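Local coordinates for hypothetical membrane protein (Corynebacterium glutamicum, PDB 6JS9) that binds heme through its N-terminal domain and probably takes part in the transfer of heme within the uptake machinery of the bacterium, at residues Val66-Ser71 with Gly178-Ser183; Gly11-Gly16 with Ala101-Asp106; Arg22-Thr27 with Trp83-Thr88. All coordinates share one frame; numbering follows the deposited sequence.

Contact 1 (Val66-Ser71 with Gly178-Ser183)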
loop_
_atom_site.group_PDB
_atom_site.type_symbol
_atom_site.label_atom_id
_atom_site.label_comp_id
_atom_site.label_asym_id
_atom_site.label_seq_id
_atom_site.Cartn_x
_atom_site.Cartn_y
_atom_site.Cartn_z
ATOM N N VAL A 66 -9.931 -5.835 -6.147
ATOM C CA VAL A 66 -9.527 -6.979 -5.335
ATOM C C VAL A 66 -9.079 -6.472 -3.969
ATOM O O VAL A 66 -8.164 -5.640 -3.872
ATOM C CB VAL A 66 -8.424 -7.803 -6.010
ATOM C CG1 VAL A 66 -8.052 -8.988 -5.133
ATOM C CG2 VAL A 66 -8.885 -8.275 -7.372
ATOM N N GLU A 67 -9.729 -6.966 -2.916
ATOM C CA GLU A 67 -9.343 -6.649 -1.549
ATOM C C GLU A 67 -8.341 -7.687 -1.062
ATOM O O GLU A 67 -8.460 -8.872 -1.387
ATOM C CB GLU A 67 -10.567 -6.631 -0.637
ATOM C CG GLU A 67 -11.577 -5.554 -0.990
ATOM C CD GLU A 67 -12.775 -5.569 -0.066
ATOM O OE1 GLU A 67 -12.922 -6.541 0.713
ATOM O OE2 GLU A 67 -13.563 -4.604 -0.111
ATOM N N PHE A 68 -7.367 -7.241 -0.274
ATOM C CA PHE A 68 -6.254 -8.071 0.174
ATOM C C PHE A 68 -6.224 -8.187 1.692
ATOM O O PHE A 68 -6.690 -7.297 2.408
ATOM C CB PHE A 68 -4.910 -7.492 -0.310
ATOM C CG PHE A 68 -4.713 -7.602 -1.792
ATOM C CD1 PHE A 68 -5.194 -6.617 -2.643
ATOM C CD2 PHE A 68 -4.071 -8.709 -2.339
ATOM C CE1 PHE A 68 -5.042 -6.720 -4.021
ATOM C CE2 PHE A 68 -3.905 -8.825 -3.717
ATOM C CZ PHE A 68 -4.391 -7.823 -4.558
ATOM N N ASN A 69 -5.679 -9.305 2.174
ATOM C CA ASN A 69 -5.337 -9.451 3.579
ATOM C C ASN A 69 -3.998 -8.795 3.856
ATOM O O ASN A 69 -3.062 -8.916 3.060
ATOM C CB ASN A 69 -5.247 -10.924 3.965
ATOM C CG ASN A 69 -6.594 -11.589 3.977
ATOM O OD1 ASN A 69 -7.525 -11.114 4.635
ATOM N ND2 ASN A 69 -6.718 -12.685 3.237
ATOM N N GLY A 70 -3.903 -8.120 4.986
ATOM C CA GLY A 70 -2.619 -7.680 5.500
ATOM C C GLY A 70 -2.633 -6.247 5.984
ATOM O O GLY A 70 -3.492 -5.441 5.623
ATOM N N SER A 71 -1.648 -5.920 6.822
ATOM C CA SER A 71 -1.443 -4.549 7.284
ATOM C C SER A 71 0.050 -4.304 7.451
ATOM O O SER A 71 0.834 -5.246 7.593
ATOM C CB SER A 71 -2.173 -4.278 8.602
ATOM O OG SER A 71 -1.643 -5.098 9.632
ATOM N N GLY A 178 4.008 -9.240 -8.649
ATOM C CA GLY A 178 3.195 -10.392 -8.333
ATOM C C GLY A 178 2.172 -10.691 -9.406
ATOM O O GLY A 178 2.232 -10.192 -10.533
ATOM N N SER A 179 1.200 -11.517 -9.028
ATOM C CA SER A 179 0.159 -11.952 -9.946
ATOM C C SER A 179 -0.961 -12.587 -9.140
ATOM O O SER A 179 -0.740 -13.095 -8.040
ATOM C CB SER A 179 0.696 -12.950 -10.978
ATOM O OG SER A 179 0.872 -14.227 -10.394
ATOM N N LEU A 180 -2.162 -12.576 -9.717
ATOM C CA LEU A 180 -3.317 -13.253 -9.146
ATOM C C LEU A 180 -3.833 -14.315 -10.121
ATOM O O LEU A 180 -3.759 -14.153 -11.342
ATOM C CB LEU A 180 -4.445 -12.246 -8.818
ATOM C CG LEU A 180 -4.131 -11.023 -7.944
ATOM C CD1 LEU A 180 -5.319 -10.062 -7.894
ATOM C CD2 LEU A 180 -3.699 -11.433 -6.537
ATOM N N THR A 181 -4.348 -15.412 -9.576
ATOM C CA THR A 181 -5.113 -16.374 -10.356
ATOM C C THR A 181 -6.601 -16.128 -10.112
ATOM O O THR A 181 -7.025 -15.891 -8.974
ATOM C CB THR A 181 -4.723 -17.812 -9.997
ATOM O OG1 THR A 181 -5.154 -18.117 -8.669
ATOM C CG2 THR A 181 -3.211 -17.987 -10.051
ATOM N N ILE A 182 -7.384 -16.131 -11.190
ATOM C CA ILE A 182 -8.816 -15.855 -11.140
ATOM C C ILE A 182 -9.549 -17.123 -11.541
ATOM O O ILE A 182 -9.124 -17.812 -12.472
ATOM C CB ILE A 182 -9.202 -14.701 -12.081
ATOM C CG1 ILE A 182 -8.237 -13.521 -11.914
ATOM C CG2 ILE A 182 -10.666 -14.302 -11.870
ATOM C CD1 ILE A 182 -8.169 -12.947 -10.504
ATOM N N SER A 183 -10.636 -17.436 -10.838
ATOM C CA SER A 183 -11.433 -18.626 -11.140
ATOM C C SER A 183 -12.896 -18.344 -10.798
ATOM O O SER A 183 -13.271 -17.212 -10.482
ATOM C CB SER A 183 -10.881 -19.847 -10.395
ATOM O OG SER A 183 -10.551 -19.521 -9.057
#
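L180 divides its two methyl branches between V66 and F68, and that division is the whole of the contact between 66-71 and 178-183. V66 and L180 reach toward each other tip to tip: CD1 of L180 comes to 4.0 Å from CG2 of V66 and lies equally close to CG1, so that it sits in the fork of the valine. The torsion of V66 presents the fork this way, with CG1 anti to the backbone N (chi1 -179°) and CG2 beside it. The second branch of L180 turns to the phenyl ring of F68, whose CE2 is 3.8 Å from CD2. This methyl lies at the rim of the ring, near its plane, and not over a face; CZ, the next ring atom, is touched by both leucine methyls. Although the CB of F68 does not aim at the other strand, the ring extends far enough to bring its outer edge to L180. Strands 63-79 and 177-183 belong to one curled antiparallel sheet but are not neighbours in it, and their nearest CA atoms, those of V66 and L180, are 9.6 Å apart. The two strands therefore meet by side chains across the interior of the curl. P51 touches both V66 and L180, and A8 does the same from strand 7-9, while F49 packs on F68.

Contact 2 (Gly11-Gly16 with Ala101-Asp106)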
loop_
_atom_site.group_PDB
_atom_site.type_symbol
_atom_site.label_atom_id
_atom_site.label_comp_id
_atom_site.label_asym_id
_atom_site.label_seq_id
_atom_site.Cartn_x
_atom_site.Cartn_y
_atom_site.Cartn_z
ATOM N N GLY A 11 -2.440 -16.119 -5.289
ATOM C CA GLY A 11 -1.442 -15.162 -5.716
ATOM C C GLY A 11 -1.210 -14.123 -4.645
ATOM O O GLY A 11 -1.640 -14.270 -3.497
ATOM N N SER A 12 -0.527 -13.044 -5.031
ATOM C CA SER A 12 -0.245 -11.984 -4.070
ATOM C C SER A 12 0.124 -10.697 -4.788
ATOM O O SER A 12 0.732 -10.713 -5.862
ATOM C CB SER A 12 0.888 -12.379 -3.117
ATOM O OG SER A 12 2.121 -12.435 -3.818
ATOM N N LEU A 13 -0.241 -9.581 -4.171
ATOM C CA LEU A 13 0.345 -8.295 -4.501
ATOM C C LEU A 13 1.621 -8.130 -3.688
ATOM O O LEU A 13 1.600 -8.261 -2.460
ATOM C CB LEU A 13 -0.634 -7.159 -4.204
ATOM C CG LEU A 13 -0.071 -5.736 -4.134
ATOM C CD1 LEU A 13 0.474 -5.303 -5.496
ATOM C CD2 LEU A 13 -1.151 -4.775 -3.669
ATOM N N ASN A 14 2.730 -7.870 -4.379
ATOM C CA ASN A 14 4.035 -7.694 -3.766
ATOM C C ASN A 14 4.406 -6.220 -3.892
ATOM O O ASN A 14 4.631 -5.731 -5.003
ATOM C CB ASN A 14 5.087 -8.582 -4.432
ATOM C CG ASN A 14 4.761 -10.054 -4.344
ATOM O OD1 ASN A 14 4.048 -10.502 -3.445
ATOM N ND2 ASN A 14 5.296 -10.823 -5.283
ATOM N N TRP A 15 4.467 -5.511 -2.762
ATOM C CA TRP A 15 4.708 -4.064 -2.789
ATOM C C TRP A 15 5.094 -3.584 -1.402
ATOM O O TRP A 15 4.289 -3.696 -0.475
ATOM C CB TRP A 15 3.461 -3.320 -3.262
ATOM C CG TRP A 15 3.652 -1.857 -3.551
ATOM C CD1 TRP A 15 4.499 -1.307 -4.468
ATOM C CD2 TRP A 15 2.932 -0.757 -2.965
ATOM N NE1 TRP A 15 4.374 0.068 -4.468
ATOM C CE2 TRP A 15 3.405 0.424 -3.568
ATOM C CE3 TRP A 15 1.932 -0.661 -1.992
ATOM C CZ2 TRP A 15 2.927 1.690 -3.215
ATOM C CZ3 TRP A 15 1.443 0.595 -1.652
ATOM C CH2 TRP A 15 1.950 1.753 -2.256
ATOM N N GLY A 16 6.292 -3.010 -1.269
ATOM C CA GLY A 16 6.743 -2.504 0.015
ATOM C C GLY A 16 6.679 -0.991 0.110
ATOM O O GLY A 16 7.518 -0.377 0.772
ATOM N N ALA A 101 -4.263 0.863 -12.691
ATOM C CA ALA A 101 -4.844 0.467 -11.421
ATOM C C ALA A 101 -4.600 1.576 -10.399
ATOM O O ALA A 101 -3.756 2.454 -10.592
ATOM C CB ALA A 101 -4.260 -0.857 -10.914
ATOM N N GLN A 102 -5.355 1.522 -9.306
ATOM C CA GLN A 102 -5.135 2.359 -8.132
ATOM C C GLN A 102 -4.906 1.473 -6.916
ATOM O O GLN A 102 -5.550 0.430 -6.767
ATOM C CB GLN A 102 -6.329 3.271 -7.892
ATOM C CG GLN A 102 -6.526 4.248 -9.008
ATOM C CD GLN A 102 -7.694 5.145 -8.771
ATOM O OE1 GLN A 102 -8.817 4.675 -8.562
ATOM N NE2 GLN A 102 -7.450 6.453 -8.798
ATOM N N LEU A 103 -3.984 1.877 -6.055
ATOM C CA LEU A 103 -3.757 1.202 -4.786
ATOM C C LEU A 103 -4.446 2.013 -3.700
ATOM O O LEU A 103 -4.080 3.168 -3.464
ATOM C CB LEU A 103 -2.260 1.065 -4.491
ATOM C CG LEU A 103 -1.472 0.023 -5.279
ATOM C CD1 LEU A 103 0.033 0.147 -5.025
ATOM C CD2 LEU A 103 -1.954 -1.380 -4.941
ATOM N N VAL A 104 -5.448 1.420 -3.052
ATOM C CA VAL A 104 -6.276 2.100 -2.059
ATOM C C VAL A 104 -6.014 1.476 -0.698
ATOM O O VAL A 104 -5.907 0.251 -0.582
ATOM C CB VAL A 104 -7.759 2.000 -2.444
ATOM C CG1 VAL A 104 -8.632 2.746 -1.442
ATOM C CG2 VAL A 104 -7.944 2.558 -3.839
ATOM N N VAL A 105 -5.886 2.320 0.332
ATOM C CA VAL A 105 -5.587 1.869 1.686
ATOM C C VAL A 105 -6.429 2.649 2.685
ATOM O O VAL A 105 -6.945 3.736 2.400
ATOM C CB VAL A 105 -4.090 2.020 2.063
ATOM C CG1 VAL A 105 -3.192 1.254 1.094
ATOM C CG2 VAL A 105 -3.711 3.473 2.129
ATOM N N ASP A 106 -6.571 2.065 3.868
ATOM C CA ASP A 106 -6.996 2.793 5.049
ATOM C C ASP A 106 -5.740 3.144 5.833
ATOM O O ASP A 106 -4.826 2.323 5.960
ATOM C CB ASP A 106 -7.946 1.963 5.921
ATOM C CG ASP A 106 -9.343 1.798 5.317
ATOM O OD1 ASP A 106 -9.636 2.352 4.233
ATOM O OD2 ASP A 106 -10.169 1.104 5.950
#
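The backbones of 11-16 and 101-106 stand well apart, with 10.2 Å between the closest CA atoms, those of W15 and L103, and only side chains bridge the gap. L103 supplies one side of the contact, and its two methyls have different partners. CD1 is set squarely on the indole of W15: it lies 3.4 Å from the centroid of the six-membered ring and just 2° off the ring normal, a CH-pi contact in which all six carbons of that ring are about equally distant from the methyl. The indole is brought there by its first torsion, which places CG anti to the backbone N (chi1 -170°). CD2 of L103 meets CD2 of L13 at 3.7 Å, the two leucines crossing obliquely. In the curled antiparallel sheet, strand 11-14 pairs with 48-58 and 177-183, whereas 100-110 pairs with 82-97, 123-127 and 129-136, so this packing spans the interior between strands that are not neighbours. L131 and T153 also touch W15, and L149 touches L13. The indole NE1 has its hydrogen bond outside the contact, to the backbone O of D174, which secures the polar edge of the ring while L103 covers a face. On strand 11-14 itself, the OG of S12 donates to OD1 of N14 over 2.8 Å, tilted 33° from the carbonyl plane. W15 is about 12 Å from the bound heme, measured from its side chain.

Contact 3 (Arg22-Thr27 with Trp83-Thr88). With HEM (protoporphyrin IX containing Fe), chain C.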
loop_
_atom_site.group_PDB
_atom_site.type_symbol
_atom_site.label_atom_id
_atom_site.label_comp_id
_atom_site.label_asym_id
_atom_site.label_seq_id
_atom_site.Cartn_x
_atom_site.Cartn_y
_atom_site.Cartn_z
ATOM N N ARG A 22 11.294 2.509 3.713
ATOM C CA ARG A 22 11.646 1.388 4.585
ATOM C C ARG A 22 13.044 1.567 5.161
ATOM O O ARG A 22 13.284 1.246 6.332
ATOM C CB ARG A 22 11.551 0.051 3.834
ATOM C CG ARG A 22 10.171 -0.244 3.239
ATOM C CD ARG A 22 9.974 -1.727 2.897
ATOM N NE ARG A 22 11.031 -2.283 2.055
ATOM C CZ ARG A 22 11.139 -2.069 0.748
ATOM N NH1 ARG A 22 10.258 -1.298 0.126
ATOM N NH2 ARG A 22 12.132 -2.614 0.068
ATOM N N ASN A 23 13.983 2.065 4.344
ATOM C CA ASN A 23 15.340 2.303 4.815
ATOM C C ASN A 23 15.367 3.452 5.811
ATOM O O ASN A 23 16.030 3.367 6.851
ATOM C CB ASN A 23 16.264 2.617 3.638
ATOM C CG ASN A 23 16.624 1.391 2.813
ATOM O OD1 ASN A 23 16.472 0.248 3.253
ATOM N ND2 ASN A 23 17.132 1.631 1.614
ATOM N N TYR A 24 14.663 4.538 5.489
ATOM C CA TYR A 24 14.513 5.658 6.406
ATOM C C TYR A 24 14.051 5.179 7.783
ATOM O O TYR A 24 14.642 5.544 8.808
ATOM C CB TYR A 24 13.540 6.670 5.791
ATOM C CG TYR A 24 12.964 7.656 6.770
ATOM C CD1 TYR A 24 13.755 8.657 7.336
ATOM C CD2 TYR A 24 11.626 7.594 7.124
ATOM C CE1 TYR A 24 13.219 9.553 8.230
ATOM C CE2 TYR A 24 11.078 8.490 8.009
ATOM C CZ TYR A 24 11.882 9.468 8.568
ATOM O OH TYR A 24 11.339 10.356 9.467
ATOM N N ILE A 25 13.039 4.299 7.810
ATOM C CA ILE A 25 12.477 3.787 9.063
ATOM C C ILE A 25 13.469 2.872 9.773
ATOM O O ILE A 25 13.668 2.971 10.990
ATOM C CB ILE A 25 11.148 3.047 8.793
ATOM C CG1 ILE A 25 10.008 4.020 8.462
ATOM C CG2 ILE A 25 10.784 2.083 9.964
ATOM C CD1 ILE A 25 9.783 5.106 9.492
ATOM N N GLN A 26 14.096 1.952 9.031
ATOM C CA GLN A 26 14.819 0.855 9.668
ATOM C C GLN A 26 16.283 1.183 9.944
ATOM O O GLN A 26 16.814 0.787 10.986
ATOM C CB GLN A 26 14.711 -0.416 8.813
ATOM C CG GLN A 26 13.282 -0.966 8.769
ATOM C CD GLN A 26 13.126 -2.212 7.902
ATOM O OE1 GLN A 26 13.509 -2.223 6.726
ATOM N NE2 GLN A 26 12.558 -3.267 8.484
ATOM N N THR A 27 16.951 1.904 9.044
ATOM C CA THR A 27 18.359 2.228 9.228
ATOM C C THR A 27 18.662 3.723 9.237
ATOM O O THR A 27 19.790 4.099 9.571
ATOM C CB THR A 27 19.218 1.562 8.135
ATOM O OG1 THR A 27 18.804 2.032 6.843
ATOM C CG2 THR A 27 19.097 0.050 8.191
ATOM N N TRP A 83 5.866 7.361 19.866
ATOM C CA TRP A 83 6.535 7.395 18.571
ATOM C C TRP A 83 5.910 8.521 17.763
ATOM O O TRP A 83 4.696 8.526 17.544
ATOM C CB TRP A 83 6.414 6.056 17.838
ATOM C CG TRP A 83 7.153 4.937 18.520
ATOM C CD1 TRP A 83 6.684 4.148 19.525
ATOM C CD2 TRP A 83 8.497 4.496 18.256
ATOM N NE1 TRP A 83 7.646 3.239 19.904
ATOM C CE2 TRP A 83 8.767 3.430 19.141
ATOM C CE3 TRP A 83 9.489 4.889 17.352
ATOM C CZ2 TRP A 83 9.989 2.750 19.150
ATOM C CZ3 TRP A 83 10.700 4.214 17.358
ATOM C CH2 TRP A 83 10.948 3.163 18.263
ATOM N N ILE A 84 6.737 9.472 17.323
ATOM C CA ILE A 84 6.193 10.635 16.626
ATOM C C ILE A 84 5.733 10.267 15.217
ATOM O O ILE A 84 4.731 10.803 14.728
ATOM C CB ILE A 84 7.212 11.787 16.630
ATOM C CG1 ILE A 84 7.461 12.243 18.069
ATOM C CG2 ILE A 84 6.700 12.953 15.808
ATOM C CD1 ILE A 84 8.373 13.438 18.175
ATOM N N LEU A 85 6.429 9.348 14.542
ATOM C CA LEU A 85 5.916 8.739 13.317
ATOM C C LEU A 85 5.255 7.423 13.708
ATOM O O LEU A 85 5.938 6.483 14.132
ATOM C CB LEU A 85 7.025 8.520 12.286
ATOM C CG LEU A 85 6.582 8.120 10.861
ATOM C CD1 LEU A 85 7.663 8.485 9.834
ATOM C CD2 LEU A 85 6.240 6.625 10.733
ATOM N N ASP A 86 3.927 7.349 13.554
ATOM C CA ASP A 86 3.166 6.138 13.885
ATOM C C ASP A 86 2.052 6.002 12.838
ATOM O O ASP A 86 0.958 6.542 13.018
ATOM C CB ASP A 86 2.618 6.217 15.308
ATOM C CG ASP A 86 1.975 4.917 15.781
ATOM O OD1 ASP A 86 1.533 4.106 14.946
ATOM O OD2 ASP A 86 1.899 4.701 17.008
ATOM N N THR A 87 2.342 5.264 11.755
ATOM C CA THR A 87 1.443 5.098 10.619
ATOM C C THR A 87 1.132 3.626 10.415
ATOM O O THR A 87 2.047 2.800 10.308
ATOM C CB THR A 87 2.038 5.648 9.327
ATOM O OG1 THR A 87 2.300 7.044 9.479
ATOM C CG2 THR A 87 1.068 5.423 8.144
ATOM N N THR A 88 -0.157 3.311 10.347
ATOM C CA THR A 88 -0.643 1.965 10.082
ATOM C C THR A 88 -1.451 1.967 8.792
ATOM O O THR A 88 -2.389 2.761 8.637
ATOM C CB THR A 88 -1.501 1.443 11.237
ATOM O OG1 THR A 88 -0.698 1.345 12.415
ATOM C CG2 THR A 88 -2.069 0.055 10.899
HETATM C CHA HEM C . 12.391 12.050 5.710
HETATM C CHB HEM C . 7.774 11.184 6.953
HETATM C CHC HEM C . 8.520 12.969 11.420
HETATM C CHD HEM C . 12.996 14.248 10.026
HETATM C C1A HEM C . 11.074 11.629 5.657
HETATM C C2A HEM C . 10.430 10.951 4.550
HETATM C C3A HEM C . 9.158 10.700 4.878
HETATM C C4A HEM C . 8.947 11.217 6.223
HETATM C CMA HEM C . 8.120 9.992 3.965
HETATM C CAA HEM C . 11.132 10.580 3.237
HETATM C CBA HEM C . 12.058 9.389 3.482
HETATM C CGA HEM C . 12.641 8.960 2.165
HETATM O O1A HEM C . 11.978 8.158 1.447
HETATM O O2A HEM C . 13.763 9.438 1.844
HETATM C C1B HEM C . 7.577 11.600 8.254
HETATM C C2B HEM C . 6.307 11.534 8.964
HETATM C C3B HEM C . 6.501 12.026 10.208
HETATM C C4B HEM C . 7.907 12.410 10.316
HETATM C CMB HEM C . 5.008 10.970 8.316
HETATM C CAB HEM C . 5.520 12.193 11.405
HETATM C CBB HEM C . 4.224 11.851 11.390
HETATM C C1C HEM C . 9.801 13.496 11.445
HETATM C C2C HEM C . 10.450 14.128 12.576
HETATM C C3C HEM C . 11.690 14.483 12.193
HETATM C C4C HEM C . 11.868 14.072 10.808
HETATM C CMC HEM C . 9.746 14.318 13.934
HETATM C CAC HEM C . 12.801 15.197 13.010
HETATM C CBC HEM C . 12.650 15.611 14.266
HETATM C C1D HEM C . 13.241 13.755 8.753
HETATM C C2D HEM C . 14.491 13.854 8.005
HETATM C C3D HEM C . 14.319 13.249 6.813
HETATM C C4D HEM C . 12.962 12.745 6.761
HETATM C CMD HEM C . 15.794 14.529 8.497
HETATM C CAD HEM C . 15.356 13.066 5.676
HETATM C CBD HEM C . 16.080 11.754 6.003
HETATM C CGD HEM C . 17.124 11.395 4.971
HETATM O O1D HEM C . 18.007 10.573 5.314
HETATM O O2D HEM C . 17.097 11.917 3.822
HETATM N NA HEM C . 10.137 11.764 6.656
HETATM N NB HEM C . 8.521 12.144 9.114
HETATM N NC HEM C . 10.702 13.465 10.401
HETATM N ND HEM C . 12.344 13.065 7.950
HETATM FE FE HEM C . 10.522 12.329 8.633
#
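The heme pocket of this N-terminal HtaA domain brings helix 19-26 and strand 82-97 together, and Y24, I25 and L85 make the contact between them. Y24 is the axial ligand: its OH lies 2.3 Å from the heme iron. The phenol reaches the metal because CG stands anti to the backbone N (chi1 162°), and the ring then leans over the porphyrin, with C1A of the heme 3.7 Å above one ring face and displaced toward the rim. L85 approaches the same ring at its edge, in plane, CD1 being 3.9 Å from CE2 of Y24. That leucine methyl has a second role, since it also rests on the porphyrin at 3.4 Å from C2B, and so fills the angle between the tyrosine ring and the heme. I25 crosses L85 at a slant, and its CD1 lies 4.0 Å from CD1 of L85 and about as far from CD2. I84 continues the pocket wall, its backbone O approaching CBB of the heme and its CG2 the methyl CMC. I84 and L85 both face G76, forming a classic beta bulge where the chain turns a corner. H77 is hydrogen-bonded through NE2 to the OH of Y24, a second-shell contact that probably helps to orient the phenol oxygen and may strengthen its hold on iron. S20 and Y167 add hydrogen bonds to the heme. Iron ligation by a tyrosine with a histidine hydrogen-bonded to its oxygen is also known from the HasA hemophore, whereas NEAT domains pair the ligating tyrosine with a second tyrosine.

All three contacts are buried, yet they differ in what they join. Contact 2 lies about 5 Å from the centre of the chain, contact 1 about 13 Å and contact 3 about 15 Å, the last two on opposite sides of that centre. Contacts 1 and 2 are purely apolar packing inside the curled sheet; their strands 177-183 and 11-14 are neighbours, and F68 CE2 touches L13 CB at 3.7 Å. Contact 3 instead sets a helix against a strand and adds iron coordination to its apolar packing. It is tied to contact 2 by a probable hydrogen bond from R22 to the backbone O of G16, and strand 82-97 pairs with both 63-79 and 100-110.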